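PDB 7FE6: AvmM from Streptomyces sp. NBRC 109436, which catalyses macrocyclization in alchivemycin A biosynthesis, through dehydration and Michael-type addition. Local coordinates for residues V20-P32 with E42-Y55. Residues are numbered along the deposited sequence; the frame is centred on the assembly and turned at random.
Sequences VNDNIVADFIGVP and EFSVFYTNRGRYAY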
# COMPACT_ATOMS: atom_id res chain seq x y z
N VAL A 20 1.22 -13.97 17.42
CA VAL A 20 1.24 -12.96 16.38
C VAL A 20 0.89 -11.61 17.00
O VAL A 20 -0.17 -11.47 17.62
CB VAL A 20 0.27 -13.30 15.23
CG1 VAL A 20 0.07 -12.11 14.33
CG2 VAL A 20 0.79 -14.51 14.45
N ASN A 21 1.79 -10.65 16.86
CA ASN A 21 1.56 -9.27 17.25
C ASN A 21 1.27 -8.48 15.98
O ASN A 21 2.18 -8.19 15.19
CB ASN A 21 2.76 -8.71 17.99
CG ASN A 21 2.46 -7.37 18.62
OD1 ASN A 21 1.49 -6.71 18.25
ND2 ASN A 21 3.30 -6.95 19.55
N ASP A 22 -0.01 -8.15 15.77
CA ASP A 22 -0.49 -7.32 14.65
C ASP A 22 0.02 -5.89 14.68
O ASP A 22 -0.12 -5.18 13.68
CB ASP A 22 -2.02 -7.26 14.64
CG ASP A 22 -2.64 -8.54 14.15
OD1 ASP A 22 -2.09 -9.15 13.20
OD2 ASP A 22 -3.68 -8.95 14.72
N ASN A 23 0.58 -5.42 15.79
CA ASN A 23 1.10 -4.07 15.82
C ASN A 23 2.36 -3.93 14.97
O ASN A 23 2.75 -2.81 14.63
CB ASN A 23 1.40 -3.65 17.26
CG ASN A 23 0.16 -3.17 18.00
OD1 ASN A 23 -0.79 -2.66 17.40
ND2 ASN A 23 0.16 -3.34 19.32
N ILE A 24 3.01 -5.05 14.64
CA ILE A 24 4.19 -5.06 13.78
C ILE A 24 3.69 -5.40 12.38
O ILE A 24 3.45 -6.57 12.06
CB ILE A 24 5.24 -6.08 14.25
CG1 ILE A 24 5.43 -6.03 15.76
CG2 ILE A 24 6.57 -5.80 13.57
CD1 ILE A 24 5.87 -4.66 16.31
N VAL A 25 3.53 -4.37 11.55
CA VAL A 25 2.93 -4.49 10.22
C VAL A 25 4.03 -4.40 9.15
O VAL A 25 5.17 -4.05 9.44
CB VAL A 25 1.83 -3.43 10.01
CG1 VAL A 25 0.87 -3.44 11.21
CG2 VAL A 25 2.45 -2.04 9.85
N ALA A 26 3.67 -4.68 7.90
CA ALA A 26 4.63 -4.56 6.80
C ALA A 26 3.98 -3.93 5.57
O ALA A 26 2.79 -4.12 5.30
CB ALA A 26 5.21 -5.92 6.43
N ASP A 27 4.79 -3.19 4.79
CA ASP A 27 4.32 -2.55 3.58
C ASP A 27 5.24 -2.85 2.40
O ASP A 27 6.46 -2.98 2.56
CB ASP A 27 4.20 -1.03 3.75
CG ASP A 27 3.20 -0.67 4.82
OD1 ASP A 27 2.04 -1.08 4.71
OD2 ASP A 27 3.57 0.05 5.77
N PHE A 28 4.64 -2.96 1.21
CA PHE A 28 5.36 -3.15 -0.04
C PHE A 28 5.37 -1.86 -0.85
O PHE A 28 4.40 -1.09 -0.84
CB PHE A 28 4.72 -4.26 -0.88
CG PHE A 28 4.94 -5.66 -0.35
CD1 PHE A 28 6.16 -6.31 -0.55
CD2 PHE A 28 3.92 -6.36 0.27
CE1 PHE A 28 6.36 -7.61 -0.10
CE2 PHE A 28 4.13 -7.68 0.73
CZ PHE A 28 5.35 -8.28 0.55
N ILE A 29 6.47 -1.63 -1.56
CA ILE A 29 6.58 -0.54 -2.53
C ILE A 29 7.16 -1.10 -3.81
O ILE A 29 8.21 -1.75 -3.78
CB ILE A 29 7.46 0.62 -2.03
CG1 ILE A 29 6.83 1.35 -0.84
CG2 ILE A 29 7.70 1.64 -3.16
CD1 ILE A 29 5.57 2.15 -1.20
N GLY A 30 6.48 -0.88 -4.94
CA GLY A 30 7.05 -1.17 -6.24
C GLY A 30 6.97 -2.61 -6.69
O GLY A 30 7.66 -2.98 -7.65
N VAL A 31 6.16 -3.43 -6.04
CA VAL A 31 5.89 -4.79 -6.51
C VAL A 31 5.00 -4.73 -7.75
O VAL A 31 3.86 -4.23 -7.67
CB VAL A 31 5.21 -5.63 -5.41
CG1 VAL A 31 5.06 -7.09 -5.88
CG2 VAL A 31 6.00 -5.55 -4.13
N PRO A 32 5.43 -5.25 -8.89
CA PRO A 32 4.55 -5.26 -10.06
C PRO A 32 3.49 -6.34 -9.93
O PRO A 32 3.70 -7.37 -9.29
CB PRO A 32 5.51 -5.54 -11.22
CG PRO A 32 6.63 -6.29 -10.62
CD PRO A 32 6.74 -5.86 -9.18
N GLU A 42 13.23 -5.02 -8.81
CA GLU A 42 13.59 -4.55 -7.48
C GLU A 42 12.36 -3.91 -6.86
O GLU A 42 11.69 -3.11 -7.51
CB GLU A 42 14.73 -3.53 -7.54
CG GLU A 42 15.17 -3.00 -6.17
CD GLU A 42 16.53 -2.29 -6.21
OE1 GLU A 42 17.33 -2.54 -7.15
OE2 GLU A 42 16.79 -1.47 -5.27
N PHE A 43 12.07 -4.27 -5.62
CA PHE A 43 11.03 -3.63 -4.83
C PHE A 43 11.57 -3.42 -3.42
O PHE A 43 12.70 -3.79 -3.10
CB PHE A 43 9.72 -4.44 -4.81
CG PHE A 43 9.85 -5.81 -4.21
CD1 PHE A 43 10.20 -6.90 -5.00
CD2 PHE A 43 9.66 -6.02 -2.84
CE1 PHE A 43 10.34 -8.17 -4.45
CE2 PHE A 43 9.78 -7.27 -2.29
CZ PHE A 43 10.13 -8.36 -3.11
N SER A 44 10.79 -2.75 -2.59
CA SER A 44 11.17 -2.57 -1.21
C SER A 44 10.02 -3.05 -0.34
O SER A 44 8.86 -3.10 -0.76
CB SER A 44 11.58 -1.12 -0.88
OG SER A 44 10.49 -0.24 -0.72
N VAL A 45 10.38 -3.46 0.87
CA VAL A 45 9.41 -3.92 1.85
C VAL A 45 9.98 -3.53 3.21
O VAL A 45 11.20 -3.57 3.42
CB VAL A 45 9.16 -5.45 1.71
CG1 VAL A 45 10.48 -6.24 1.61
CG2 VAL A 45 8.27 -6.01 2.84
N PHE A 46 9.11 -3.11 4.12
CA PHE A 46 9.60 -2.59 5.38
C PHE A 46 8.59 -2.94 6.46
O PHE A 46 7.38 -2.96 6.21
CB PHE A 46 9.85 -1.07 5.32
CG PHE A 46 8.89 -0.30 4.41
CD1 PHE A 46 9.11 -0.24 3.04
CD2 PHE A 46 7.81 0.41 4.95
CE1 PHE A 46 8.25 0.46 2.20
CE2 PHE A 46 6.94 1.12 4.13
CZ PHE A 46 7.16 1.16 2.75
N TYR A 47 9.08 -3.23 7.66
CA TYR A 47 8.19 -3.52 8.77
C TYR A 47 8.31 -2.41 9.81
O TYR A 47 9.40 -1.90 10.06
CB TYR A 47 8.45 -4.91 9.36
CG TYR A 47 9.85 -5.21 9.89
CD1 TYR A 47 10.85 -5.69 9.03
CD2 TYR A 47 10.15 -5.09 11.25
CE1 TYR A 47 12.13 -6.00 9.50
CE2 TYR A 47 11.42 -5.39 11.74
CZ TYR A 47 12.41 -5.85 10.85
OH TYR A 47 13.66 -6.15 11.33
N THR A 48 7.16 -2.03 10.39
CA THR A 48 7.04 -0.84 11.23
C THR A 48 6.36 -1.21 12.54
O THR A 48 5.37 -1.94 12.54
CB THR A 48 6.23 0.27 10.55
OG1 THR A 48 6.84 0.65 9.32
CG2 THR A 48 6.09 1.50 11.48
N ASN A 49 6.91 -0.70 13.65
CA ASN A 49 6.29 -0.94 14.95
C ASN A 49 5.18 0.09 15.13
O ASN A 49 5.43 1.25 15.49
CB ASN A 49 7.30 -0.89 16.09
CG ASN A 49 6.73 -1.42 17.40
OD1 ASN A 49 5.52 -1.56 17.54
ND2 ASN A 49 7.60 -1.72 18.36
N ARG A 50 3.94 -0.33 14.85
CA ARG A 50 2.76 0.47 15.09
C ARG A 50 2.24 0.34 16.52
O ARG A 50 1.28 1.02 16.87
CB ARG A 50 1.67 0.06 14.12
CG ARG A 50 2.05 0.18 12.68
CD ARG A 50 2.01 1.64 12.23
NE ARG A 50 2.12 1.80 10.79
CZ ARG A 50 2.66 2.86 10.21
NH1 ARG A 50 3.15 3.85 10.95
NH2 ARG A 50 2.73 2.93 8.89
N GLY A 51 2.85 -0.50 17.34
CA GLY A 51 2.50 -0.65 18.73
C GLY A 51 3.41 0.17 19.62
O GLY A 51 4.12 1.08 19.17
N ARG A 52 3.41 -0.16 20.91
CA ARG A 52 4.25 0.54 21.87
C ARG A 52 5.32 -0.32 22.53
O ARG A 52 6.21 0.25 23.17
CB ARG A 52 3.39 1.20 22.95
CG ARG A 52 2.44 2.26 22.40
CD ARG A 52 2.11 3.33 23.42
NE ARG A 52 2.13 4.67 22.83
CZ ARG A 52 2.94 5.66 23.21
NH1 ARG A 52 2.87 6.84 22.60
NH2 ARG A 52 3.78 5.48 24.23
N TYR A 53 5.28 -1.65 22.37
CA TYR A 53 6.30 -2.52 22.95
C TYR A 53 7.52 -2.61 22.03
O TYR A 53 7.40 -3.01 20.87
CB TYR A 53 5.73 -3.92 23.20
CG TYR A 53 6.76 -4.89 23.75
CD1 TYR A 53 7.12 -4.86 25.10
CD2 TYR A 53 7.41 -5.79 22.92
CE1 TYR A 53 8.09 -5.74 25.60
CE2 TYR A 53 8.38 -6.66 23.41
CZ TYR A 53 8.71 -6.62 24.74
OH TYR A 53 9.67 -7.50 25.21
N ALA A 54 8.69 -2.25 22.56
CA ALA A 54 9.95 -2.32 21.81
C ALA A 54 10.46 -3.75 21.80
O ALA A 54 10.64 -4.35 22.86
CB ALA A 54 11.00 -1.40 22.44
N TYR A 55 10.66 -4.30 20.59
CA TYR A 55 11.16 -5.67 20.45
C TYR A 55 12.69 -5.69 20.43
O TYR A 55 13.31 -4.87 19.75
CB TYR A 55 10.62 -6.31 19.18
CG TYR A 55 9.27 -6.91 19.41
CD1 TYR A 55 9.14 -8.13 20.03
CD2 TYR A 55 8.11 -6.23 19.04
CE1 TYR A 55 7.91 -8.69 20.26
CE2 TYR A 55 6.87 -6.78 19.27
CZ TYR A 55 6.78 -8.01 19.89
OH TYR A 55 5.56 -8.59 20.13
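Val25, Asp27 and Ile29 pair with Thr48, Phe46 and Ser44 through six reciprocal backbone hydrogen bonds, which fixes 24-29 and 42-49 as antiparallel neighbours; their axes come within 4.6 Å at 153°. Past the strand end, Arg50 N still reaches Asn23 O (2.8 Å). On the face bearing Asp27 and Ile29, the Phe46 ring lies across the neighbouring strand: Asp27 O sits over one face, and Ile29 CG1 meets the edge at CE1 (3.5 Å). With CG between the backbone N and the carbonyl carbon (chi1 33°, off a staggered value), the ring turns toward that strand. Val25 CG2 packs on Arg50 CG (3.6 Å), the two side chains crossing at about a right angle. On the other face Val45 CG2 makes an off-centre CH-pi contact with Phe28, 4.3 Å from the ring centroid. Near the turn, Asn21 ND2 donates to Tyr55 OH (2.9 Å, 174° at the hydrogen), meeting the ring at its edge, while OD1 closes an Asx turn onto Asn23 N. Replacing Asn21 with a leucine would probably cost Tyr55 OH this donor and leave Asn23 N without its side-chain acceptor. Tyr55 OH also hydrogen-bonds to Tyr12 OH. Arg50 lines the alchivemycin A pocket, its NH1 hydrogen-bonded to Leu182 O of the second subunit. Strand 24-29 is outermost in its sheet within the chain; 40-49 also pairs antiparallel with 135-144, and Ala26 and Phe28 pack on Ala157 of strand 153-162, an edge-strand pair facing a second beta sheet.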